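Local structure of maltose-binding protein MalE1 (6DTU) at residues V245-D250 against F321-A326; F155-P160 against G229-K234; L113-N116 against E122-K125. The protein binds malto-oligosaccharides, here maltotetraose, and probably hands them to a membrane transporter for uptake into the cell. One frame throughout, in Å; residues are numbered along the deposited sequence.

Contact 1 of 3, residues V245-D250 against F321-A326; sequences VAPIPD and FTLSAA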
loop_
_atom_site.group_PDB
_atom_site.type_symbol
_atom_site.label_atom_id
_atom_site.label_comp_id
_atom_site.label_asym_id
_atom_site.label_seq_id
_atom_site.Cartn_x
_atom_site.Cartn_y
_atom_site.Cartn_z
ATOM N N VAL A 245 -10.708 -11.718 -6.898
ATOM C CA VAL A 245 -9.317 -11.370 -6.619
ATOM C C VAL A 245 -8.439 -12.562 -6.984
ATOM O O VAL A 245 -8.726 -13.694 -6.585
ATOM C CB VAL A 245 -9.103 -10.971 -5.146
ATOM C CG1 VAL A 245 -7.634 -10.581 -4.913
ATOM C CG2 VAL A 245 -10.055 -9.842 -4.737
ATOM N N ALA A 246 -7.371 -12.307 -7.732
ATOM C CA ALA A 246 -6.440 -13.337 -8.163
ATOM C C ALA A 246 -5.039 -12.748 -8.184
ATOM O O ALA A 246 -4.878 -11.525 -8.267
ATOM C CB ALA A 246 -6.811 -13.826 -9.571
ATOM N N PRO A 247 -4.006 -13.578 -8.099
ATOM C CA PRO A 247 -2.655 -13.047 -8.298
ATOM C C PRO A 247 -2.523 -12.380 -9.660
ATOM O O PRO A 247 -3.216 -12.732 -10.621
ATOM C CB PRO A 247 -1.764 -14.288 -8.191
ATOM C CG PRO A 247 -2.562 -15.248 -7.381
ATOM C CD PRO A 247 -3.991 -15.008 -7.734
ATOM N N ILE A 248 -1.631 -11.396 -9.728
ATOM C CA ILE A 248 -1.337 -10.772 -11.017
ATOM C C ILE A 248 -0.863 -11.860 -11.965
ATOM O O ILE A 248 -0.118 -12.768 -11.538
ATOM C CB ILE A 248 -0.277 -9.676 -10.859
ATOM C CG1 ILE A 248 -0.773 -8.595 -9.891
ATOM C CG2 ILE A 248 0.125 -9.082 -12.224
ATOM C CD1 ILE A 248 0.331 -7.641 -9.427
ATOM N N PRO A 249 -1.313 -11.881 -13.216
ATOM C CA PRO A 249 -0.895 -12.949 -14.125
ATOM C C PRO A 249 0.621 -12.978 -14.259
ATOM O O PRO A 249 1.286 -11.943 -14.166
ATOM C CB PRO A 249 -1.576 -12.566 -15.442
ATOM C CG PRO A 249 -2.805 -11.771 -15.003
ATOM C CD PRO A 249 -2.343 -11.005 -13.805
ATOM N N ASP A 250 1.169 -14.188 -14.421
ATOM C CA ASP A 250 2.609 -14.342 -14.574
ATOM C C ASP A 250 3.094 -13.491 -15.740
ATOM O O ASP A 250 2.441 -13.415 -16.784
ATOM C CB ASP A 250 2.976 -15.803 -14.855
ATOM C CG ASP A 250 2.790 -16.718 -13.649
ATOM O OD1 ASP A 250 2.864 -16.262 -12.482
ATOM O OD2 ASP A 250 2.555 -17.923 -13.883
ATOM N N PHE A 321 -5.756 -12.171 -1.977
ATOM C CA PHE A 321 -4.665 -11.253 -1.678
ATOM C C PHE A 321 -3.493 -11.966 -1.010
ATOM O O PHE A 321 -2.342 -11.587 -1.237
ATOM C CB PHE A 321 -5.167 -10.066 -0.836
ATOM C CG PHE A 321 -5.998 -9.076 -1.625
ATOM C CD1 PHE A 321 -5.430 -8.299 -2.625
ATOM C CD2 PHE A 321 -7.355 -8.953 -1.385
ATOM C CE1 PHE A 321 -6.198 -7.411 -3.360
ATOM C CE2 PHE A 321 -8.127 -8.069 -2.126
ATOM C CZ PHE A 321 -7.545 -7.308 -3.107
ATOM N N THR A 322 -3.769 -12.992 -0.199
ATOM C CA THR A 322 -2.702 -13.778 0.409
ATOM C C THR A 322 -1.876 -14.490 -0.657
ATOM O O THR A 322 -0.643 -14.492 -0.591
ATOM C CB THR A 322 -3.326 -14.761 1.409
ATOM O OG1 THR A 322 -3.970 -14.022 2.454
ATOM C CG2 THR A 322 -2.291 -15.656 2.041
ATOM N N LEU A 323 -2.534 -15.080 -1.658
ATOM C CA LEU A 323 -1.810 -15.688 -2.772
ATOM C C LEU A 323 -0.909 -14.676 -3.470
ATOM O O LEU A 323 0.215 -14.998 -3.865
ATOM C CB LEU A 323 -2.797 -16.288 -3.774
ATOM C CG LEU A 323 -3.493 -17.595 -3.384
ATOM C CD1 LEU A 323 -4.441 -18.037 -4.487
ATOM C CD2 LEU A 323 -2.475 -18.689 -3.068
ATOM N N SER A 324 -1.397 -13.448 -3.655
ATOM C CA SER A 324 -0.585 -12.433 -4.315
ATOM C C SER A 324 0.584 -12.024 -3.433
ATOM O O SER A 324 1.728 -11.939 -3.907
ATOM C CB SER A 324 -1.455 -11.222 -4.700
ATOM O OG SER A 324 -0.704 -10.261 -5.433
ATOM N N ALA A 325 0.320 -11.815 -2.134
ATOM C CA ALA A 325 1.361 -11.406 -1.201
ATOM C C ALA A 325 2.415 -12.482 -1.004
ATOM O O ALA A 325 3.544 -12.157 -0.620
ATOM C CB ALA A 325 0.739 -11.055 0.147
ATOM N N ALA A 326 2.076 -13.746 -1.264
ATOM C CA ALA A 326 3.031 -14.827 -1.049
ATOM C C ALA A 326 4.249 -14.693 -1.957
ATOM O O ALA A 326 5.343 -15.138 -1.592
ATOM C CB ALA A 326 2.349 -16.189 -1.221
HETATM O O HOH W 1 0.484 -11.141 -7.707
#
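Val245 sets its methyl CG1 squarely over the Phe321 ring, 3.6 Å from the ring centroid and only 5° off the normal, a CH-pi contact with nearly the whole face. With CG1 anti to the backbone N (chi1 -179°), that methyl is turned onto the ring, while CG2 comes down beside it at the rim, 3.7 Å from Phe321 CE2. A beta-branched valine suits the place because its two methyls can meet one flat ring together. The phenylalanine supplies that flat surface, its end swinging nearer the strand than its CB direction would suggest.

Farther along, Pro247 leaves the strand and lays its ring against the same helix two residues on: its CG is 3.8 Å from Leu323 CB. Ser324 faces the same proline, with its CB 4.2 Å from Pro247 CA, and a residue this small lets the two backbones come close. The polar link is indirect. One water donates to Ser324 OG at 2.7 Å and accepts from Ile248 N at 2.9 Å, so the Ile248 amide is satisfied through a water shared with the helix. The serine hydroxyl is also hydrogen-bonded to the backbone oxygen of Ile111, which fixes its direction and leaves it ready to receive the water.

Beyond this first shell, Phe321 also packs on Pro230 and Leu302, while Ala112 touches Val245, Phe321 and Ser324 alike. Helix 316-326 is thereby laid against edge strand 243-246 and the start of its partner, strand 112-116, to which Ala246 is joined through Leu113.

Contact 2 of 3, residues F155-P160 against G229-K234; sequences FYYIAP and GPWAIK. With GLC (alpha-D-glucopyranose), chain C; GLC (alpha-D-glucopyranose), chain B; GLC (alpha-D-glucopyranose), chain D.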
loop_
_atom_site.group_PDB
_atom_site.type_symbol
_atom_site.label_atom_id
_atom_site.label_comp_id
_atom_site.label_asym_id
_atom_site.label_seq_id
_atom_site.Cartn_x
_atom_site.Cartn_y
_atom_site.Cartn_z
ATOM N N PHE A 155 5.193 4.096 -9.418
ATOM C CA PHE A 155 6.122 2.990 -9.168
ATOM C C PHE A 155 5.509 1.888 -8.309
ATOM O O PHE A 155 5.738 0.695 -8.555
ATOM C CB PHE A 155 7.380 3.552 -8.505
ATOM C CG PHE A 155 8.314 2.505 -7.939
ATOM C CD1 PHE A 155 8.773 1.458 -8.717
ATOM C CD2 PHE A 155 8.793 2.623 -6.645
ATOM C CE1 PHE A 155 9.635 0.517 -8.201
ATOM C CE2 PHE A 155 9.671 1.688 -6.115
ATOM C CZ PHE A 155 10.099 0.632 -6.898
ATOM N N TYR A 156 4.753 2.258 -7.273
ATOM C CA TYR A 156 4.181 1.251 -6.389
ATOM C C TYR A 156 3.371 0.203 -7.166
ATOM O O TYR A 156 3.433 -0.999 -6.862
ATOM C CB TYR A 156 3.345 1.936 -5.313
ATOM C CG TYR A 156 2.682 0.971 -4.351
ATOM C CD1 TYR A 156 3.317 0.549 -3.174
ATOM C CD2 TYR A 156 1.414 0.461 -4.625
ATOM C CE1 TYR A 156 2.698 -0.360 -2.299
ATOM C CE2 TYR A 156 0.794 -0.435 -3.741
ATOM C CZ TYR A 156 1.454 -0.835 -2.596
ATOM O OH TYR A 156 0.841 -1.712 -1.758
ATOM N N TYR A 157 2.649 0.634 -8.201
ATOM C CA TYR A 157 1.802 -0.272 -8.972
ATOM C C TYR A 157 2.538 -1.007 -10.089
ATOM O O TYR A 157 2.059 -2.056 -10.547
ATOM C CB TYR A 157 0.586 0.494 -9.522
ATOM C CG TYR A 157 -0.289 0.957 -8.390
ATOM C CD1 TYR A 157 -1.314 0.147 -7.912
ATOM C CD2 TYR A 157 -0.063 2.174 -7.752
ATOM C CE1 TYR A 157 -2.084 0.534 -6.823
ATOM C CE2 TYR A 157 -0.831 2.566 -6.693
ATOM C CZ TYR A 157 -1.847 1.750 -6.241
ATOM O OH TYR A 157 -2.607 2.119 -5.175
ATOM N N ILE A 158 3.682 -0.488 -10.545
ATOM C CA ILE A 158 4.492 -1.163 -11.555
ATOM C C ILE A 158 5.553 -2.049 -10.910
ATOM O O ILE A 158 6.129 -2.917 -11.582
ATOM C CB ILE A 158 5.115 -0.094 -12.469
ATOM C CG1 ILE A 158 4.027 0.827 -13.037
ATOM C CG2 ILE A 158 5.919 -0.708 -13.629
ATOM C CD1 ILE A 158 2.913 0.092 -13.739
ATOM N N ALA A 159 5.812 -1.872 -9.619
ATOM C CA ALA A 159 6.757 -2.733 -8.917
ATOM C C ALA A 159 6.566 -4.229 -9.146
ATOM O O ALA A 159 7.586 -4.930 -9.238
ATOM C CB ALA A 159 6.770 -2.407 -7.415
ATOM N N PRO A 160 5.349 -4.794 -9.214
ATOM C CA PRO A 160 5.264 -6.242 -9.442
ATOM C C PRO A 160 5.989 -6.680 -10.706
ATOM O O PRO A 160 6.575 -7.773 -10.709
ATOM C CB PRO A 160 3.754 -6.519 -9.522
ATOM C CG PRO A 160 3.115 -5.390 -8.786
ATOM C CD PRO A 160 4.005 -4.201 -9.051
ATOM N N GLY A 229 -5.227 -2.929 -4.603
ATOM C CA GLY A 229 -5.110 -3.597 -3.329
ATOM C C GLY A 229 -6.414 -3.774 -2.585
ATOM O O GLY A 229 -7.476 -3.296 -2.988
ATOM N N PRO A 230 -6.338 -4.440 -1.432
ATOM C CA PRO A 230 -7.558 -4.809 -0.706
ATOM C C PRO A 230 -8.287 -3.626 -0.092
ATOM O O PRO A 230 -9.463 -3.755 0.262
ATOM C CB PRO A 230 -7.047 -5.807 0.351
ATOM C CG PRO A 230 -5.604 -5.375 0.581
ATOM C CD PRO A 230 -5.113 -4.923 -0.782
ATOM N N TRP A 231 -7.610 -2.490 0.065
ATOM C CA TRP A 231 -8.257 -1.262 0.497
ATOM C C TRP A 231 -9.357 -0.818 -0.450
ATOM O O TRP A 231 -10.180 0.011 -0.065
ATOM C CB TRP A 231 -7.215 -0.137 0.575
ATOM C CG TRP A 231 -6.420 0.055 -0.696
ATOM C CD1 TRP A 231 -6.803 0.758 -1.800
ATOM C CD2 TRP A 231 -5.118 -0.477 -0.994
ATOM N NE1 TRP A 231 -5.826 0.705 -2.758
ATOM C CE2 TRP A 231 -4.782 -0.057 -2.296
ATOM C CE3 TRP A 231 -4.217 -1.289 -0.295
ATOM C CZ2 TRP A 231 -3.569 -0.399 -2.914
ATOM C CZ3 TRP A 231 -3.014 -1.620 -0.903
ATOM C CH2 TRP A 231 -2.711 -1.193 -2.209
ATOM N N ALA A 232 -9.389 -1.322 -1.680
ATOM C CA ALA A 232 -10.350 -0.847 -2.665
ATOM C C ALA A 232 -11.630 -1.671 -2.729
ATOM O O ALA A 232 -12.608 -1.210 -3.329
ATOM C CB ALA A 232 -9.687 -0.801 -4.045
ATOM N N ILE A 233 -11.663 -2.832 -2.075
ATOM C CA ILE A 233 -12.671 -3.854 -2.315
ATOM C C ILE A 233 -14.022 -3.493 -1.713
ATOM O O ILE A 233 -15.070 -3.749 -2.322
ATOM C CB ILE A 233 -12.136 -5.182 -1.772
ATOM C CG1 ILE A 233 -11.057 -5.728 -2.707
ATOM C CG2 ILE A 233 -13.274 -6.149 -1.463
ATOM C CD1 ILE A 233 -11.528 -5.964 -4.073
ATOM N N LYS A 234 -14.040 -2.944 -0.496
ATOM C CA LYS A 234 -15.322 -2.647 0.136
ATOM C C LYS A 234 -16.135 -1.683 -0.706
ATOM O O LYS A 234 -17.339 -1.867 -0.891
ATOM C CB LYS A 234 -15.124 -2.071 1.536
ATOM C CG LYS A 234 -16.455 -1.867 2.254
ATOM C CD LYS A 234 -16.281 -1.357 3.667
ATOM C CE LYS A 234 -17.575 -1.481 4.472
ATOM N NZ LYS A 234 -18.735 -0.792 3.835
HETATM C C1 GLC C . -1.948 2.133 -1.102
HETATM C C2 GLC C . -0.925 1.439 -0.279
HETATM C C3 GLC C . 0.183 2.331 0.050
HETATM C C4 GLC C . 0.836 2.883 -1.200
HETATM C C5 GLC C . -0.200 3.589 -2.126
HETATM C C6 GLC C . 0.330 3.894 -3.423
HETATM O O2 GLC C . -1.568 1.067 0.975
HETATM O O3 GLC C . 1.243 1.595 0.768
HETATM O O4 GLC C . 1.819 3.914 -0.836
HETATM O O5 GLC C . -1.325 2.586 -2.348
HETATM O O6 GLC C . -0.554 4.795 -4.070
HETATM C C1 GLC B . -6.307 4.537 0.515
HETATM C C2 GLC B . -5.686 3.455 1.305
HETATM C C3 GLC B . -4.222 3.423 1.144
HETATM C C4 GLC B . -3.839 3.284 -0.289
HETATM C C5 GLC B . -4.392 4.482 -1.108
HETATM C C6 GLC B . -4.252 4.337 -2.493
HETATM O O1 GLC B . -5.904 5.776 1.005
HETATM O O2 GLC B . -6.048 3.688 2.704
HETATM O O3 GLC B . -3.737 2.274 1.930
HETATM O O4 GLC B . -2.392 3.264 -0.411
HETATM O O5 GLC B . -5.912 4.451 -0.878
HETATM O O6 GLC B . -4.661 5.554 -3.124
HETATM C C1 GLC D . 3.164 3.582 -0.984
HETATM C C2 GLC D . 3.910 4.049 0.202
HETATM C C3 GLC D . 3.853 5.539 0.342
HETATM C C4 GLC D . 4.411 6.228 -0.840
HETATM C C5 GLC D . 3.661 5.799 -2.125
HETATM C C6 GLC D . 4.263 6.309 -3.287
HETATM O O2 GLC D . 3.317 3.450 1.389
HETATM O O3 GLC D . 4.598 5.944 1.535
HETATM O O4 GLC D . 4.228 7.658 -0.647
HETATM O O5 GLC D . 3.690 4.240 -2.199
HETATM O O6 GLC D . 3.485 5.913 -4.396
#
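In the maltotetraose pocket, Tyr156 and Tyr157 of helix 155-164 meet the indole of Trp231 from the opposite direction, and three bound glucose units lie along the aromatic surfaces. The touching atoms are the hydroxyls: Tyr156 OH reaches the edge of the indole at CH2, 3.6 Å away, and Tyr157 OH lies 3.5 Å from Trp231 CZ2. Tyr156 also presents its CD2 edge to its neighbour, over the centre of the Tyr157 ring, so the two tyrosines are held roughly crosswise.

Each ring has its own share of sugar. The glucose of chain C sets C4 over the centre of the Tyr156 face, and Tyr157 OH is 3.1 Å from its O5. Trp231 spans a junction: C1 of chain C and C4 of chain B both lie over one indole face, toward its rim. On the opposite face Gly229 CA sits 3.4 Å above the plane, where a CB would collide with CH2; glycine therefore suits that position. With chi1 at 54°, the indole is folded back over its own backbone toward this glycine.

Were Trp231 cut back to an alanine, both sugars would probably lose their shared floor and the two tyrosine hydroxyls would be left facing a gap. Polar groups including Glu109, Glu154, Asp64 and Arg301 hydrogen-bond the glycan, and flat rings beneath sugar faces combined with such polar side chains are characteristic of maltose-binding proteins.

Contact 3 of 3, residues L113-N116 against E122-K125; sequences LIYN and EPPK
Tyr115 has its CG lodged between the backbone N and the carbonyl carbon (chi1 61°), and this brings its ring face over the loop at Pro123. Leu113, two residues earlier on the same side, has CG anti to the backbone N; chi1 -177° points the isobutyl group toward the loop, where CD2 meets Pro124. The two side chains thus take one proline each as their main partner.

Pro123 lies on the tyrosine face. Its CB is 3.8 Å from the ring centroid and 17° off the normal, a CH-pi contact displaced toward the rim on the CE2 side. The rest of the pyrrolidine follows the ring outward: CD lies 3.6 Å from Tyr115 CZ and 3.5 Å from Tyr115 OH. A proline ring suits a flat aromatic well, being itself compact, rigid and rich in C-H groups that can point at the pi cloud. Leu113 CD2 meets the second proline at CD, 3.8 Å away, and also comes within 4.1 Å of Pro123 CB, bridging the two rings.

Around this pair the packing continues. Pro124 touches Leu130 and Ile133 of helix 127-140 as well as Met225, and Leu113 shares Leu130, Met225 and Pro249 with it. Glu122 and Lys125 turn their CB atoms away from the strand, which suits charged residues beside an apolar patch.

Since the contact is made through dispersion and CH-pi attraction, it depends on fit rather than on paired polar groups; the two prolines restrict the backbone torsions of the loop, which probably limits the entropy lost in holding it against the strand.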
loop_
_atom_site.group_PDB
_atom_site.type_symbol
_atom_site.label_atom_id
_atom_site.label_comp_id
_atom_site.label_asym_id
_atom_site.label_seq_id
_atom_site.Cartn_x
_atom_site.Cartn_y
_atom_site.Cartn_z
ATOM N N LEU A 113 -4.628 -8.839 -9.001
ATOM C CA LEU A 113 -5.593 -8.628 -10.069
ATOM C C LEU A 113 -6.986 -8.668 -9.461
ATOM O O LEU A 113 -7.374 -9.656 -8.833
ATOM C CB LEU A 113 -5.467 -9.695 -11.146
ATOM C CG LEU A 113 -6.366 -9.559 -12.363
ATOM C CD1 LEU A 113 -5.858 -8.456 -13.259
ATOM C CD2 LEU A 113 -6.354 -10.903 -13.093
ATOM N N ILE A 114 -7.718 -7.568 -9.596
ATOM C CA ILE A 114 -9.122 -7.498 -9.228
ATOM C C ILE A 114 -9.899 -7.431 -10.530
ATOM O O ILE A 114 -9.587 -6.613 -11.400
ATOM C CB ILE A 114 -9.419 -6.265 -8.362
ATOM C CG1 ILE A 114 -8.536 -6.282 -7.122
ATOM C CG2 ILE A 114 -10.904 -6.252 -7.954
ATOM C CD1 ILE A 114 -8.666 -5.026 -6.326
ATOM N N TYR A 115 -10.867 -8.317 -10.698
ATOM C CA TYR A 115 -11.537 -8.404 -11.985
ATOM C C TYR A 115 -13.051 -8.456 -11.828
ATOM O O TYR A 115 -13.577 -8.970 -10.838
ATOM C CB TYR A 115 -11.003 -9.595 -12.814
ATOM C CG TYR A 115 -11.224 -10.943 -12.136
ATOM C CD1 TYR A 115 -12.291 -11.754 -12.509
ATOM C CD2 TYR A 115 -10.390 -11.380 -11.101
ATOM C CE1 TYR A 115 -12.511 -12.977 -11.889
ATOM C CE2 TYR A 115 -10.594 -12.612 -10.476
ATOM C CZ TYR A 115 -11.665 -13.408 -10.882
ATOM O OH TYR A 115 -11.904 -14.630 -10.272
ATOM N N ASN A 116 -13.753 -7.861 -12.794
ATOM C CA ASN A 116 -15.215 -7.825 -12.813
ATOM C C ASN A 116 -15.731 -9.061 -13.547
ATOM O O ASN A 116 -15.523 -9.204 -14.757
ATOM C CB ASN A 116 -15.685 -6.540 -13.497
ATOM C CG ASN A 116 -17.194 -6.349 -13.445
ATOM O OD1 ASN A 116 -17.956 -7.308 -13.419
ATOM N ND2 ASN A 116 -17.622 -5.094 -13.433
ATOM N N GLU A 122 -13.603 -15.734 -15.642
ATOM C CA GLU A 122 -12.446 -16.440 -15.110
ATOM C C GLU A 122 -11.190 -15.630 -15.407
ATOM O O GLU A 122 -11.002 -15.175 -16.544
ATOM C CB GLU A 122 -12.348 -17.852 -15.687
ATOM C CG GLU A 122 -13.602 -18.659 -15.398
ATOM C CD GLU A 122 -13.475 -20.102 -15.781
ATOM O OE1 GLU A 122 -12.422 -20.480 -16.335
ATOM O OE2 GLU A 122 -14.437 -20.855 -15.524
ATOM N N PRO A 123 -10.319 -15.430 -14.426
ATOM C CA PRO A 123 -9.211 -14.482 -14.591
ATOM C C PRO A 123 -8.103 -15.047 -15.461
ATOM O O PRO A 123 -7.836 -16.261 -15.448
ATOM C CB PRO A 123 -8.722 -14.277 -13.153
ATOM C CG PRO A 123 -9.058 -15.570 -12.467
ATOM C CD PRO A 123 -10.369 -15.998 -13.067
ATOM N N PRO A 124 -7.404 -14.186 -16.198
ATOM C CA PRO A 124 -6.280 -14.650 -17.014
ATOM C C PRO A 124 -5.163 -15.191 -16.141
ATOM O O PRO A 124 -4.950 -14.745 -15.012
ATOM C CB PRO A 124 -5.826 -13.376 -17.739
ATOM C CG PRO A 124 -6.240 -12.276 -16.804
ATOM C CD PRO A 124 -7.557 -12.721 -16.258
ATOM N N LYS A 125 -4.451 -16.176 -16.680
ATOM C CA LYS A 125 -3.339 -16.792 -15.974
ATOM C C LYS A 125 -1.990 -16.207 -16.371
ATOM O O LYS A 125 -1.033 -16.308 -15.596
ATOM C CB LYS A 125 -3.328 -18.301 -16.253
ATOM C CG LYS A 125 -2.710 -19.153 -15.148
ATOM C CD LYS A 125 -2.273 -20.511 -15.689
ATOM C CE LYS A 125 -2.283 -21.586 -14.617
ATOM N NZ LYS A 125 -1.257 -21.358 -13.557
#

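In the fold
Contact 3 comes first along the chain, closing before contact 2 opens; the first segment of contact 2 precedes the long gap to 229-234, and contact 1 opens later still. Contacts 1 and 3 share one four-stranded sheet, where strands 112-116 and 243-246 are neighbours, and their centres lie about 10 Å apart. Contact 2, centred about 11 Å from contact 1's centre and about 14 Å from contact 3's, is nearest the chain's centre and carries three of the residues that line the sugar pocket. Ile233 packs on both Phe321 and Ile114, and Ile248 meets Pro160. The sheet and helix 316-326 therefore back the segment carrying Trp231, linking the sugar pocket to the apolar interior.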